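Local structure of N-acetylneuraminic acid outer membrane channel protein NanC (Escherichia coli, 2WJR) at residues Y158-K162 / K163-E167; Y174-T177 / P178-P182. The protein forms an outer membrane channel of the KdgM porin family that lets N-acetylneuraminic acid enter the bacterium, with weak anion selectivity. The protein carries 1 engineered substitution. One frame throughout, in Å; residues are numbered along the deposited sequence.

Contact 1: residues Y158-K162 / K163-E167; sequences YANHK and KWATE
The polar part of the contact rests on Asn160, whose ND2 donates to the backbone O of Trp164 over 3.0 Å. This bond is nearly straight at 169°, lies in the carbonyl plane on a lone pair, and keeps the acceptor in the plane of the amide. The other end of that amide serves its own loop. Asn160 OD1 accepts from Lys162 N at 3.1 Å, the donor standing well above the carbonyl plane, in an Asx turn. With CG set between the backbone N and the carbonyl carbon (chi1 65°), the amide is turned so that ND2 faces Trp164 O and OD1 faces Lys162 N. A type I turn from Tyr158 to His161 is closed by His161 N bonding to Tyr158 O at 2.9 Å; separately, Tyr158 N bonds to Lys162 O at 2.8 Å.

Ring contacts flank this polar centre. Tyr158 brings the edge of its ring to the backbone, CD1 lying 3.7 Å from Trp164 N and close to the ring plane, and the same CD1 makes an apolar contact with Ala165 CB at 4.2 Å. Lys162 runs extended beyond CG across one face of the Trp164 indole, its CD placed toward the rim in an off-centre CH-pi contact.

The loop thus folds onto the extracellular start of strand 164-174, where Lys163 and Ala165 bond through their backbones to Lys152 and Tyr150 of strand 141-152. Tyr158 also meets the Tyr150 ring and makes a cation-pi contact with Lys152.

Contact 2: residues Y174-T177 / P178-P182; sequences YHMT and PDITP
Tyr174 and Pro182 form the open end of a tight hairpin: Tyr174 N donates to Pro182 O at 2.9 Å, almost straight. Pro182 has no N-H to return, and Tyr174 O instead receives a CA-H...O contact from Thr181 CA at 3.4 Å. At the closed end Thr177 N bonds to Ile180 O over 3.1 Å, while the reverse bond from Ile180 N to Thr177 O is weak, so Pro178 and Asp179 make a two-residue turn. Between these ends the Met176 side chain lies alongside that of Ile180, pointing the same way. The bend at chi3 (77°) carries Met176 CE against Ile180 CG2 at a tight 3.5 Å, and Met176 CB rests by Pro182 CD.

The Asp179 carboxylate lies next to the Thr177 side chain, though the Thr177 methyl is modelled too close to the Asp179 backbone and the detail is doubtful. A glycine in place of Asp179 would remove this carboxylate and would probably leave the two-residue turn freer to change its backbone shape.

A water ties the loop together, donating to Thr177 O at 2.6 Å and bridging to Thr181 OG1 and to His175 ND1, which is 3.0 Å from it. The other nitrogen of that ring, NE2, is hydrogen-bonded to Thr142 OG1 of strand 141-152, which helps fix the ring.

This periplasmic turn joins strands 164-174 and 180-188; the second packs Ile180 on Val210 and Phe212 of strand 198-212.

Contacts 1 and 2 belong to the two ends of strand 164-174, the first at its extracellular start and the second at the periplasmic turn into its neighbour, strand 180-188. Their centres lie about 35 Å apart, on opposite sides of the chain's centre, and they do not touch. Neither is fully core: 158-167 is partly buried, whereas 174-182 is a surface contact. The chemistry follows the place. The longer extracellular loop is folded back onto its strand by a side-chain amide, with a lysine laid over an indole, while the short periplasmic hairpin is made of paired backbones, a bridging water and compact methionine-isoleucine packing.

Contact 1: residues Y158-K162 / K163-E167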
loop_
_atom_site.group_PDB
_atom_site.type_symbol
_atom_site.label_atom_id
_atom_site.label_comp_id
_atom_site.label_asym_id
_atom_site.label_seq_id
_atom_site.Cartn_x
_atom_site.Cartn_y
_atom_site.Cartn_z
ATOM N N TYR A 158 13.528 -4.698 9.880
ATOM C CA TYR A 158 13.470 -3.827 8.724
ATOM C C TYR A 158 14.823 -3.152 8.530
ATOM O O TYR A 158 15.720 -3.217 9.398
ATOM C CB TYR A 158 12.341 -2.785 8.910
ATOM C CG TYR A 158 10.988 -3.454 8.918
ATOM C CD1 TYR A 158 10.289 -3.659 10.107
ATOM C CD2 TYR A 158 10.439 -3.963 7.748
ATOM C CE1 TYR A 158 9.065 -4.308 10.128
ATOM C CE2 TYR A 158 9.203 -4.625 7.755
ATOM C CZ TYR A 158 8.522 -4.802 8.949
ATOM O OH TYR A 158 7.276 -5.437 9.007
ATOM N N ALA A 159 14.969 -2.527 7.382
ATOM C CA ALA A 159 16.211 -1.887 6.973
ATOM C C ALA A 159 16.531 -0.659 7.835
ATOM O O ALA A 159 17.585 -0.032 7.669
ATOM C CB ALA A 159 16.126 -1.527 5.500
ATOM N N ASN A 160 15.620 -0.315 8.755
ATOM C CA ASN A 160 15.863 0.766 9.704
ATOM C C ASN A 160 16.436 0.227 11.025
ATOM O O ASN A 160 16.489 0.943 12.005
ATOM C CB ASN A 160 14.566 1.539 9.970
ATOM C CG ASN A 160 13.512 0.689 10.651
ATOM O OD1 ASN A 160 13.653 -0.535 10.777
ATOM N ND2 ASN A 160 12.431 1.333 11.091
ATOM N N HIS A 161 16.806 -1.050 11.043
ATOM C CA HIS A 161 17.381 -1.729 12.232
ATOM C C HIS A 161 16.447 -1.859 13.410
ATOM O O HIS A 161 16.891 -2.049 14.537
ATOM C CB HIS A 161 18.735 -1.099 12.624
ATOM C CG HIS A 161 19.796 -1.350 11.602
ATOM N ND1 HIS A 161 20.815 -2.262 11.791
ATOM C CD2 HIS A 161 19.954 -0.863 10.346
ATOM C CE1 HIS A 161 21.573 -2.300 10.709
ATOM N NE2 HIS A 161 21.071 -1.464 9.815
ATOM N N LYS A 162 15.141 -1.826 13.131
ATOM C CA LYS A 162 14.123 -2.063 14.129
ATOM C C LYS A 162 13.211 -3.204 13.660
ATOM O O LYS A 162 13.223 -3.595 12.486
ATOM C CB LYS A 162 13.279 -0.804 14.383
ATOM C CG LYS A 162 14.060 0.474 14.600
ATOM C CD LYS A 162 13.134 1.652 14.935
ATOM C CE LYS A 162 13.753 2.980 14.519
ATOM N NZ LYS A 162 12.795 4.120 14.620
ATOM N N LYS A 163 12.447 -3.734 14.603
ATOM C CA LYS A 163 11.430 -4.738 14.348
ATOM C C LYS A 163 10.092 -4.101 13.959
ATOM O O LYS A 163 9.066 -4.764 13.957
ATOM C CB LYS A 163 11.242 -5.606 15.584
ATOM C CG LYS A 163 12.509 -6.384 15.968
ATOM C CD LYS A 163 12.190 -7.488 16.969
ATOM C CE LYS A 163 11.676 -8.731 16.292
ATOM N NZ LYS A 163 11.139 -9.766 17.228
ATOM N N TRP A 164 10.117 -2.812 13.672
ATOM C CA TRP A 164 8.907 -2.087 13.242
ATOM C C TRP A 164 9.312 -0.920 12.407
ATOM O O TRP A 164 10.460 -0.473 12.457
ATOM C CB TRP A 164 8.082 -1.617 14.426
ATOM C CG TRP A 164 8.767 -0.604 15.305
ATOM C CD1 TRP A 164 9.657 -0.863 16.306
ATOM C CD2 TRP A 164 8.598 0.822 15.278
ATOM N NE1 TRP A 164 10.071 0.310 16.886
ATOM C CE2 TRP A 164 9.432 1.359 16.282
ATOM C CE3 TRP A 164 7.825 1.699 14.501
ATOM C CZ2 TRP A 164 9.511 2.728 16.536
ATOM C CZ3 TRP A 164 7.912 3.060 14.737
ATOM C CH2 TRP A 164 8.752 3.567 15.754
ATOM N N ALA A 165 8.369 -0.421 11.607
ATOM C CA ALA A 165 8.605 0.753 10.812
ATOM C C ALA A 165 7.271 1.334 10.392
ATOM O O ALA A 165 6.205 0.723 10.592
ATOM C CB ALA A 165 9.429 0.437 9.590
ATOM N N THR A 166 7.365 2.502 9.798
ATOM C CA THR A 166 6.195 3.284 9.389
ATOM C C THR A 166 6.281 3.673 7.922
ATOM O O THR A 166 7.355 3.624 7.293
ATOM C CB THR A 166 6.016 4.560 10.275
ATOM O OG1 THR A 166 7.146 5.433 10.115
ATOM C CG2 THR A 166 5.846 4.185 11.720
ATOM N N GLU A 167 5.122 3.978 7.343
ATOM C CA GLU A 167 5.071 4.672 6.076
ATOM C C GLU A 167 3.979 5.727 6.192
ATOM O O GLU A 167 2.980 5.538 6.896
ATOM C CB GLU A 167 4.760 3.734 4.903
ATOM C CG GLU A 167 5.688 2.514 4.759
ATOM C CD GLU A 167 5.384 1.680 3.513
ATOM O OE1 GLU A 167 4.534 2.104 2.686
ATOM O OE2 GLU A 167 5.995 0.597 3.359
#

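Contact 2: residues Y174-T177 / P178-P182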
loop_
_atom_site.group_PDB
_atom_site.type_symbol
_atom_site.label_atom_id
_atom_site.label_comp_id
_atom_site.label_asym_id
_atom_site.label_seq_id
_atom_site.Cartn_x
_atom_site.Cartn_y
_atom_site.Cartn_z
ATOM N N TYR A 174 -6.000 15.423 -8.802
ATOM C CA TYR A 174 -6.604 16.496 -9.562
ATOM C C TYR A 174 -7.666 15.861 -10.466
ATOM O O TYR A 174 -7.341 15.055 -11.303
ATOM C CB TYR A 174 -5.536 17.214 -10.388
ATOM C CG TYR A 174 -6.102 18.188 -11.401
ATOM C CD1 TYR A 174 -7.036 19.142 -11.025
ATOM C CD2 TYR A 174 -5.702 18.147 -12.727
ATOM C CE1 TYR A 174 -7.556 20.047 -11.963
ATOM C CE2 TYR A 174 -6.207 19.042 -13.664
ATOM C CZ TYR A 174 -7.135 19.985 -13.272
ATOM O OH TYR A 174 -7.653 20.869 -14.190
ATOM N N HIS A 175 -8.932 16.205 -10.261
ATOM C CA HIS A 175 -10.018 15.646 -11.071
ATOM C C HIS A 175 -10.155 16.449 -12.373
ATOM O O HIS A 175 -11.058 17.270 -12.533
ATOM C CB HIS A 175 -11.326 15.615 -10.282
ATOM C CG HIS A 175 -11.218 14.871 -8.985
ATOM N ND1 HIS A 175 -10.887 13.534 -8.925
ATOM C CD2 HIS A 175 -11.348 15.284 -7.705
ATOM C CE1 HIS A 175 -10.850 13.150 -7.661
ATOM N NE2 HIS A 175 -11.122 14.194 -6.901
ATOM N N MET A 176 -9.225 16.202 -13.282
ATOM C CA MET A 176 -9.176 16.887 -14.568
ATOM C C MET A 176 -10.473 16.592 -15.310
ATOM O O MET A 176 -11.153 17.496 -15.775
ATOM C CB MET A 176 -7.974 16.379 -15.365
ATOM C CG MET A 176 -7.642 17.156 -16.636
ATOM S SD MET A 176 -6.219 16.391 -17.424
ATOM C CE MET A 176 -7.032 14.960 -18.162
ATOM N N THR A 177 -10.800 15.306 -15.370
ATOM C CA THR A 177 -12.010 14.773 -15.978
ATOM C C THR A 177 -12.726 13.911 -14.927
ATOM O O THR A 177 -12.111 13.488 -13.955
ATOM C CB THR A 177 -11.607 13.872 -17.151
ATOM O OG1 THR A 177 -11.345 14.673 -18.313
ATOM C CG2 THR A 177 -12.648 12.874 -17.456
ATOM N N PRO A 178 -14.024 13.630 -15.119
ATOM C CA PRO A 178 -14.661 12.643 -14.243
ATOM C C PRO A 178 -14.064 11.240 -14.352
ATOM O O PRO A 178 -14.233 10.447 -13.442
ATOM C CB PRO A 178 -16.111 12.649 -14.721
ATOM C CG PRO A 178 -16.313 14.062 -15.188
ATOM C CD PRO A 178 -15.022 14.417 -15.863
ATOM N N ASP A 179 -13.367 10.945 -15.443
ATOM C CA ASP A 179 -12.707 9.652 -15.605
ATOM C C ASP A 179 -11.182 9.712 -15.866
ATOM O O ASP A 179 -10.594 8.701 -16.211
ATOM C CB ASP A 179 -13.429 8.808 -16.676
ATOM C CG ASP A 179 -13.551 9.516 -17.999
ATOM O OD1 ASP A 179 -14.676 9.539 -18.556
ATOM O OD2 ASP A 179 -12.529 10.047 -18.475
ATOM N N ILE A 180 -10.560 10.882 -15.689
ATOM C CA ILE A 180 -9.085 11.020 -15.718
ATOM C C ILE A 180 -8.620 11.843 -14.511
ATOM O O ILE A 180 -8.967 13.015 -14.371
ATOM C CB ILE A 180 -8.536 11.706 -16.998
ATOM C CG1 ILE A 180 -9.055 11.026 -18.271
ATOM C CG2 ILE A 180 -7.007 11.692 -17.004
ATOM C CD1 ILE A 180 -8.563 11.726 -19.557
ATOM N N THR A 181 -7.834 11.208 -13.643
ATOM C CA THR A 181 -7.422 11.837 -12.407
ATOM C C THR A 181 -5.910 11.748 -12.246
ATOM O O THR A 181 -5.417 10.792 -11.675
ATOM C CB THR A 181 -8.128 11.184 -11.190
ATOM O OG1 THR A 181 -9.547 11.242 -11.379
ATOM C CG2 THR A 181 -7.771 11.905 -9.898
ATOM N N PRO A 182 -5.172 12.745 -12.771
ATOM C CA PRO A 182 -3.739 12.818 -12.473
ATOM C C PRO A 182 -3.516 13.058 -10.986
ATOM O O PRO A 182 -4.350 13.671 -10.329
ATOM C CB PRO A 182 -3.263 14.034 -13.282
ATOM C CG PRO A 182 -4.344 14.274 -14.297
ATOM C CD PRO A 182 -5.601 13.894 -13.595
HETATM O O HOH W 1 -11.710 12.497 -11.614
#